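PDB 2QNU: uncharacterized protein PA0076, which is of undetermined biochemical function but, as a TagF-family protein, is probably an accessory of the type VI secretion system of Pseudomonas aeruginosa. Local coordinates for residues Leu49-Thr54 against Phe210-Gly215; Arg59-Pro64 against Ala99-Leu104; Leu158-Val163 against Leu169-Gln174. One frame throughout, in Å; residues are numbered along the deposited sequence.

Overall arrangement
Following the chain from its N terminus, helix 48-53 supplies the first half of interaction 1 and is followed directly by strand 58-62, which carries the first half of interaction 2. Interaction 2 closes soonest, setting helix 101-105 on that strand. Interaction 3 then opens and closes within a short connection, setting strand 158-160, which pairs with the second subunit, on helix 165-177. Only near the C terminus does helix 209-212 meet helix 48-53 and close interaction 1, so the other two nest inside its loop in series. Interactions 2 and 3 touch, their centres 15 Å apart, and lie across the chain's centre from interaction 1.

Interaction 1 of 3, residues Leu49-Thr54 against Phe210-Gly215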
# COMPACT_ATOMS: atom_id res chain seq x y z
N LEU B 49 -31.64 -6.75 13.48
CA LEU B 49 -31.61 -8.21 13.34
C LEU B 49 -31.68 -8.67 11.89
O LEU B 49 -30.94 -9.56 11.46
CB LEU B 49 -32.69 -8.84 14.19
CG LEU B 49 -32.79 -10.34 14.09
CD1 LEU B 49 -31.56 -11.05 14.61
CD2 LEU B 49 -34.06 -10.79 14.83
N ASP B 50 -32.48 -7.96 11.11
CA ASP B 50 -32.57 -8.17 9.68
C ASP B 50 -31.29 -7.90 8.94
O ASP B 50 -30.88 -8.67 8.04
CB ASP B 50 -33.65 -7.23 9.12
CG ASP B 50 -35.08 -7.63 9.59
OD1 ASP B 50 -35.26 -8.66 10.30
OD2 ASP B 50 -36.04 -6.86 9.29
N ALA B 51 -30.65 -6.79 9.31
CA ALA B 51 -29.31 -6.45 8.74
C ALA B 51 -28.24 -7.50 9.05
O ALA B 51 -27.50 -7.96 8.14
CB ALA B 51 -28.87 -5.08 9.28
N TYR B 52 -28.14 -7.85 10.32
CA TYR B 52 -27.19 -8.82 10.86
C TYR B 52 -27.31 -10.20 10.17
O TYR B 52 -26.31 -10.78 9.70
CB TYR B 52 -27.41 -8.98 12.35
CG TYR B 52 -26.53 -10.05 13.07
CD1 TYR B 52 -27.08 -11.27 13.51
CD2 TYR B 52 -25.17 -9.82 13.34
CE1 TYR B 52 -26.31 -12.24 14.19
CE2 TYR B 52 -24.40 -10.79 14.01
CZ TYR B 52 -24.97 -11.98 14.44
OH TYR B 52 -24.24 -12.89 15.13
N LEU B 53 -28.53 -10.70 10.14
CA LEU B 53 -28.84 -12.06 9.59
C LEU B 53 -28.52 -12.21 8.15
O LEU B 53 -28.14 -13.31 7.72
CB LEU B 53 -30.30 -12.31 9.76
CG LEU B 53 -30.77 -13.06 10.98
CD1 LEU B 53 -29.87 -13.15 12.14
CD2 LEU B 53 -32.12 -12.48 11.35
N THR B 54 -28.62 -11.14 7.38
CA THR B 54 -28.34 -11.25 5.96
C THR B 54 -27.05 -10.59 5.52
O THR B 54 -26.88 -10.35 4.31
CB THR B 54 -29.45 -10.60 5.16
OG1 THR B 54 -29.54 -9.22 5.58
CG2 THR B 54 -30.79 -11.32 5.41
N PHE B 210 -20.47 -3.06 8.25
CA PHE B 210 -20.34 -4.49 7.87
C PHE B 210 -21.71 -5.17 7.67
O PHE B 210 -21.75 -6.28 7.12
CB PHE B 210 -19.64 -5.29 8.95
CG PHE B 210 -18.18 -4.99 9.11
CD1 PHE B 210 -17.30 -5.17 8.06
CD2 PHE B 210 -17.70 -4.53 10.34
CE1 PHE B 210 -15.91 -4.91 8.23
CE2 PHE B 210 -16.31 -4.24 10.52
CZ PHE B 210 -15.45 -4.40 9.46
N LEU B 211 -22.77 -4.58 8.23
CA LEU B 211 -24.14 -5.18 8.18
C LEU B 211 -24.98 -4.49 7.14
O LEU B 211 -25.79 -5.14 6.52
CB LEU B 211 -24.86 -5.23 9.53
CG LEU B 211 -24.04 -5.51 10.80
CD1 LEU B 211 -24.86 -5.29 12.08
CD2 LEU B 211 -23.42 -6.86 10.83
N THR B 212 -24.77 -3.20 6.88
CA THR B 212 -25.63 -2.51 6.00
C THR B 212 -24.95 -1.95 4.78
O THR B 212 -25.64 -1.60 3.82
CB THR B 212 -26.32 -1.34 6.72
OG1 THR B 212 -25.37 -0.30 6.96
CG2 THR B 212 -26.87 -1.80 8.02
N GLY B 213 -23.63 -1.86 4.79
CA GLY B 213 -22.92 -1.11 3.75
C GLY B 213 -23.27 0.38 3.66
O GLY B 213 -22.90 1.06 2.72
N GLU B 214 -23.97 0.91 4.64
CA GLU B 214 -24.43 2.27 4.53
C GLU B 214 -23.36 3.26 5.00
O GLU B 214 -22.53 2.94 5.80
CB GLU B 214 -25.70 2.43 5.34
CG GLU B 214 -26.86 1.58 4.82
CD GLU B 214 -28.10 1.70 5.69
OE1 GLU B 214 -28.03 2.32 6.81
OE2 GLU B 214 -29.16 1.14 5.28
N GLY B 215 -23.34 4.43 4.40
CA GLY B 215 -22.35 5.44 4.78
C GLY B 215 -22.48 6.69 3.96
O GLY B 215 -23.21 6.74 2.94
O HOH W 1 -27.51 -6.98 5.72
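Ala51 and Leu211 bring together the C-terminal ends of two short helices, 48-53 and 209-212, in a small buried apolar contact with one bridging water at the edge of the fold. The methyl of Ala51 is the shared surface. Its CB meets Leu211 CB at 4.0 Å and Thr212 CG2 at the same separation, so two successive residues of one helix end close over a single methyl. Thr212 can present CG2 this way because its first torsion (chi1 72°) puts OG1 between the backbone N and the carbonyl carbon and sends the methyl anti to that carbon. The hydroxyl oxygen is used locally: Thr212 OG1 accepts from Glu214 N at 3.0 Å in an ST turn that, with Gly213 at positive phi, leads the chain out of the helix. Farther along the leucine, Leu211 CD2 approaches the ring of Tyr52 at its edge, close to the ring plane, 4.3 Å from Tyr52 CD2. Beside this apolar patch the two helix-end carbonyl oxygens, Ala51 O and Leu211 O, lie 3.7 Å apart and share one water, at 2.6 Å from each. The same water also bonds to Thr54 OG1. Thr54 is the first residue to leave helical geometry, and Thr54 OG1 donates to Asp50 O at 2.9 Å in the carbonyl plane. The OH of Tyr52 is bonded to Ser79 O, and its ring is stacked on Trp48. Helix 23-44 touches both partners, with Met37 against Tyr52, Ser40 against Leu211 and Leu44 against Thr212.

Interaction 2 of 3, residues Arg59-Pro64 against Ala99-Leu104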
# COMPACT_ATOMS: atom_id res chain seq x y z
N ARG B 59 -13.97 -11.76 5.00
CA ARG B 59 -12.59 -12.21 5.07
C ARG B 59 -11.77 -11.00 5.58
O ARG B 59 -12.12 -9.89 5.29
CB ARG B 59 -12.13 -12.53 3.67
CG ARG B 59 -12.99 -13.55 2.97
CD ARG B 59 -12.74 -13.62 1.50
NE ARG B 59 -13.71 -14.52 0.85
CZ ARG B 59 -13.70 -14.83 -0.44
NH1 ARG B 59 -12.73 -14.39 -1.23
NH2 ARG B 59 -14.61 -15.63 -0.95
N PHE B 60 -10.75 -11.25 6.38
CA PHE B 60 -9.95 -10.19 6.90
C PHE B 60 -8.47 -10.54 7.05
O PHE B 60 -8.08 -11.68 7.21
CB PHE B 60 -10.51 -9.74 8.25
CG PHE B 60 -10.50 -10.82 9.31
CD1 PHE B 60 -9.36 -11.06 10.08
CD2 PHE B 60 -11.64 -11.55 9.58
CE1 PHE B 60 -9.36 -12.03 11.06
CE2 PHE B 60 -11.66 -12.53 10.53
CZ PHE B 60 -10.55 -12.80 11.28
N ALA B 61 -7.67 -9.47 7.04
CA ALA B 61 -6.29 -9.50 7.46
C ALA B 61 -5.99 -8.27 8.32
O ALA B 61 -6.22 -7.12 7.92
CB ALA B 61 -5.43 -9.52 6.29
N ILE B 62 -5.54 -8.56 9.52
CA ILE B 62 -5.30 -7.59 10.57
C ILE B 62 -3.82 -7.54 10.95
O ILE B 62 -3.20 -8.54 11.26
CB ILE B 62 -6.14 -7.93 11.75
CG1 ILE B 62 -7.64 -7.83 11.27
CG2 ILE B 62 -5.81 -7.02 12.95
CD1 ILE B 62 -8.62 -8.34 12.27
N ALA B 63 -3.28 -6.33 10.95
CA ALA B 63 -1.85 -6.11 11.33
C ALA B 63 -1.51 -6.55 12.75
O ALA B 63 -2.39 -6.57 13.65
CB ALA B 63 -1.48 -4.63 11.15
N PRO B 64 -0.23 -6.87 12.99
CA PRO B 64 0.23 -7.16 14.34
C PRO B 64 0.02 -6.00 15.28
O PRO B 64 0.14 -4.86 14.87
CB PRO B 64 1.75 -7.40 14.18
CG PRO B 64 1.91 -7.79 12.73
CD PRO B 64 0.86 -6.94 12.01
N ALA B 99 4.70 -11.58 8.99
CA ALA B 99 4.16 -12.26 7.81
C ALA B 99 3.69 -11.25 6.79
O ALA B 99 3.39 -10.12 7.16
CB ALA B 99 3.03 -13.19 8.21
N ASP B 100 3.66 -11.65 5.51
CA ASP B 100 3.28 -10.79 4.39
C ASP B 100 1.76 -10.82 4.12
O ASP B 100 1.23 -11.58 3.31
CB ASP B 100 4.09 -11.19 3.15
CG ASP B 100 3.57 -10.57 1.84
OD1 ASP B 100 3.29 -9.35 1.76
OD2 ASP B 100 3.48 -11.36 0.84
N LEU B 101 1.07 -9.91 4.80
CA LEU B 101 -0.34 -9.73 4.64
C LEU B 101 -0.75 -9.25 3.26
O LEU B 101 -1.93 -9.43 2.84
CB LEU B 101 -0.83 -8.79 5.71
CG LEU B 101 -0.68 -9.29 7.12
CD1 LEU B 101 -1.33 -8.28 8.05
CD2 LEU B 101 -1.30 -10.68 7.28
N GLY B 102 0.21 -8.62 2.56
CA GLY B 102 -0.03 -8.02 1.26
C GLY B 102 -0.40 -9.13 0.29
O GLY B 102 -1.34 -9.01 -0.47
N GLY B 103 0.41 -10.17 0.27
CA GLY B 103 0.28 -11.25 -0.70
C GLY B 103 -0.90 -12.11 -0.38
O GLY B 103 -1.34 -12.89 -1.20
N LEU B 104 -1.40 -12.01 0.84
CA LEU B 104 -2.55 -12.75 1.28
C LEU B 104 -3.87 -12.04 0.89
O LEU B 104 -4.80 -12.63 0.29
CB LEU B 104 -2.41 -12.85 2.78
CG LEU B 104 -3.28 -13.72 3.64
CD1 LEU B 104 -3.13 -15.20 3.28
CD2 LEU B 104 -2.82 -13.49 5.08
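Leu101, whose two methyls pack on the end of the strand at Ala61 and Ile62 and on the first loop residue, Ala63, is prepared by the residues just before it. Ala99 O receives a weak backbone bond from Leu101 N, beginning the bend that turns the chain into helix 101-105. Asp100 then takes the N-cap position. Its OD1 accepts from both Gly102 N and Gly103 N, each at 3.3 Å and each weak, so one carboxylate oxygen serves two amides of the opening helical turn; such a negative group at the start of a helix would also suit the helix dipole. Leu101 itself reaches across with CG anti to its carbonyl carbon (chi1 -64°) and an extended second torsion. The branch splits over the strand backbone. Leu101 CD1 settles against the peptide that links Ile62 to Ala63, 3.7 Å from Ile62 O and 4.0 Å from Ala63 CA, while Leu101 CD2 lies 4.4 Å from Ala61 CB. The contact is thus a helix packed by one leucine onto an interior strand of the antiparallel sheet: strand 58-62 is flanked by 71-77 and 180-185, and its Ala61 bonds through the backbone to His182 while Ile62 pairs with Val72. Ala61 points its CB at the helix. The CB of Ile62 points away from it, and the side chain touches Val72 and Trp183. Gly102 and Gly103 follow, bare of side chains, close beside the Asp100 carboxylate that caps them. Leu104 completes the turn, Leu104 N weakly bonded to Leu101 O at 3.3 Å. Leu104 also points its CB toward the strand, but its side chain rests mainly on other neighbours: Thr73 of strand 71-77, Phe112 of helix 110-121, and Pro142.

Interaction 3 of 3, residues Leu158-Val163 against Leu169-Gln174; sequences LRSEAV and LAALAQ
Arg159 NH2 is held from two sides of the subunit boundary, by Glu161 OE1 of its own chain and by Ala193 O of the second subunit, while the next residue, Ser160, packs on Ala171. This is a strand-to-helix packing across a tight connection: strand 158-160, leading through an inverse gamma turn centred on Glu161, folds back on helix 165-177. The strand also pairs antiparallel with a strand of the second subunit, so the sheet continues across the dimer interface; Ser160, which takes part in that pairing, also points its CB at helix 165-177. Ala171 is the focus of the helix side. Its CB is met by Ser160 OG at 4.0 Å and by Ser160 CB at 4.1 Å, so the methyl lies alongside the CB-OG bond; OG stands beside the backbone N, with chi1 at -47°. The touch is van der Waals only. Ser160 OG has its hydrogen bond with Gln150 NE2, and a bound acetate, probably from the crystallisation liquor, comes within about 3 Å of the serine side chain. Beyond the gamma turn the chain offers a second small residue to the same methyl, Ala162 CB lying 4.4 Å from Ala171 CB. In the turn itself, Ala162 N returns a weak bond to Ser160 O. The side chains of Arg159 and Glu161 join each other instead of the helix. Arg159 grips the carboxylate side-on with two nitrogens, one to each oxygen, both met on the syn side although the two flat groups are somewhat tilted out of each other's planes. This local ion pair probably helps set the arginine for its interface bond. Its shorter member, Arg159 NE to Glu161 OE2, is 2.7 Å.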
# COMPACT_ATOMS: atom_id res chain seq x y z
N LEU B 158 11.95 4.37 4.91
CA LEU B 158 11.77 2.93 4.89
C LEU B 158 12.55 2.40 3.68
O LEU B 158 12.16 2.69 2.56
CB LEU B 158 10.28 2.61 4.76
CG LEU B 158 9.79 1.17 4.94
CD1 LEU B 158 10.02 0.64 6.36
CD2 LEU B 158 8.33 1.12 4.57
N ARG B 159 13.65 1.68 3.90
CA ARG B 159 14.32 1.00 2.80
C ARG B 159 13.81 -0.44 2.67
O ARG B 159 13.82 -1.15 3.62
CB ARG B 159 15.84 1.00 2.97
CG ARG B 159 16.56 0.54 1.67
CD ARG B 159 18.11 0.46 1.78
NE ARG B 159 18.58 -0.61 0.90
CZ ARG B 159 18.86 -0.46 -0.40
NH1 ARG B 159 18.83 0.75 -1.01
NH2 ARG B 159 19.21 -1.53 -1.09
N SER B 160 13.35 -0.84 1.49
CA SER B 160 13.01 -2.24 1.23
C SER B 160 14.04 -2.84 0.32
O SER B 160 14.53 -2.21 -0.62
CB SER B 160 11.65 -2.37 0.52
OG SER B 160 10.66 -1.56 1.15
N GLU B 161 14.32 -4.10 0.56
CA GLU B 161 15.29 -4.82 -0.20
C GLU B 161 14.65 -5.42 -1.43
O GLU B 161 14.55 -6.60 -1.59
CB GLU B 161 15.91 -5.86 0.71
CG GLU B 161 16.81 -5.22 1.80
CD GLU B 161 17.81 -4.18 1.24
OE1 GLU B 161 18.47 -4.42 0.19
OE2 GLU B 161 17.92 -3.09 1.88
N ALA B 162 14.22 -4.55 -2.33
CA ALA B 162 13.39 -4.95 -3.46
C ALA B 162 14.09 -4.42 -4.68
O ALA B 162 14.27 -3.20 -4.83
CB ALA B 162 11.95 -4.35 -3.32
N VAL B 163 14.55 -5.35 -5.52
CA VAL B 163 15.36 -4.96 -6.66
C VAL B 163 14.70 -5.32 -7.98
O VAL B 163 15.33 -5.17 -9.03
CB VAL B 163 16.82 -5.57 -6.60
CG1 VAL B 163 17.40 -5.39 -5.20
CG2 VAL B 163 16.88 -7.01 -6.98
N LEU B 169 6.52 -4.32 -6.05
CA LEU B 169 5.06 -4.42 -5.93
C LEU B 169 4.69 -5.10 -4.63
O LEU B 169 3.80 -4.63 -3.91
CB LEU B 169 4.45 -5.15 -7.15
CG LEU B 169 2.91 -5.02 -7.27
CD1 LEU B 169 2.42 -3.65 -7.73
CD2 LEU B 169 2.43 -6.06 -8.21
N ALA B 170 5.32 -6.22 -4.32
CA ALA B 170 5.04 -6.87 -3.07
C ALA B 170 5.38 -5.98 -1.89
O ALA B 170 4.69 -6.04 -0.89
CB ALA B 170 5.78 -8.22 -2.94
N ALA B 171 6.46 -5.19 -1.96
CA ALA B 171 6.81 -4.29 -0.84
C ALA B 171 5.74 -3.25 -0.59
O ALA B 171 5.35 -2.94 0.55
CB ALA B 171 8.16 -3.62 -1.13
N LEU B 172 5.25 -2.66 -1.66
CA LEU B 172 4.24 -1.62 -1.56
C LEU B 172 2.96 -2.17 -0.96
O LEU B 172 2.38 -1.58 -0.05
CB LEU B 172 3.99 -0.97 -2.90
CG LEU B 172 4.77 0.31 -3.17
CD1 LEU B 172 6.26 -0.03 -3.18
CD2 LEU B 172 4.40 0.82 -4.46
N ALA B 173 2.50 -3.32 -1.47
CA ALA B 173 1.30 -3.97 -0.91
C ALA B 173 1.42 -4.34 0.61
O ALA B 173 0.48 -4.09 1.34
CB ALA B 173 0.95 -5.22 -1.76
N GLN B 174 2.55 -4.88 1.07
CA GLN B 174 2.75 -5.13 2.52
C GLN B 174 2.66 -3.88 3.31
O GLN B 174 2.07 -3.91 4.38
CB GLN B 174 4.12 -5.73 2.91
CG GLN B 174 4.95 -6.29 1.79
CD GLN B 174 6.32 -6.93 2.19
OE1 GLN B 174 6.54 -8.10 1.84
NE2 GLN B 174 7.26 -6.17 2.85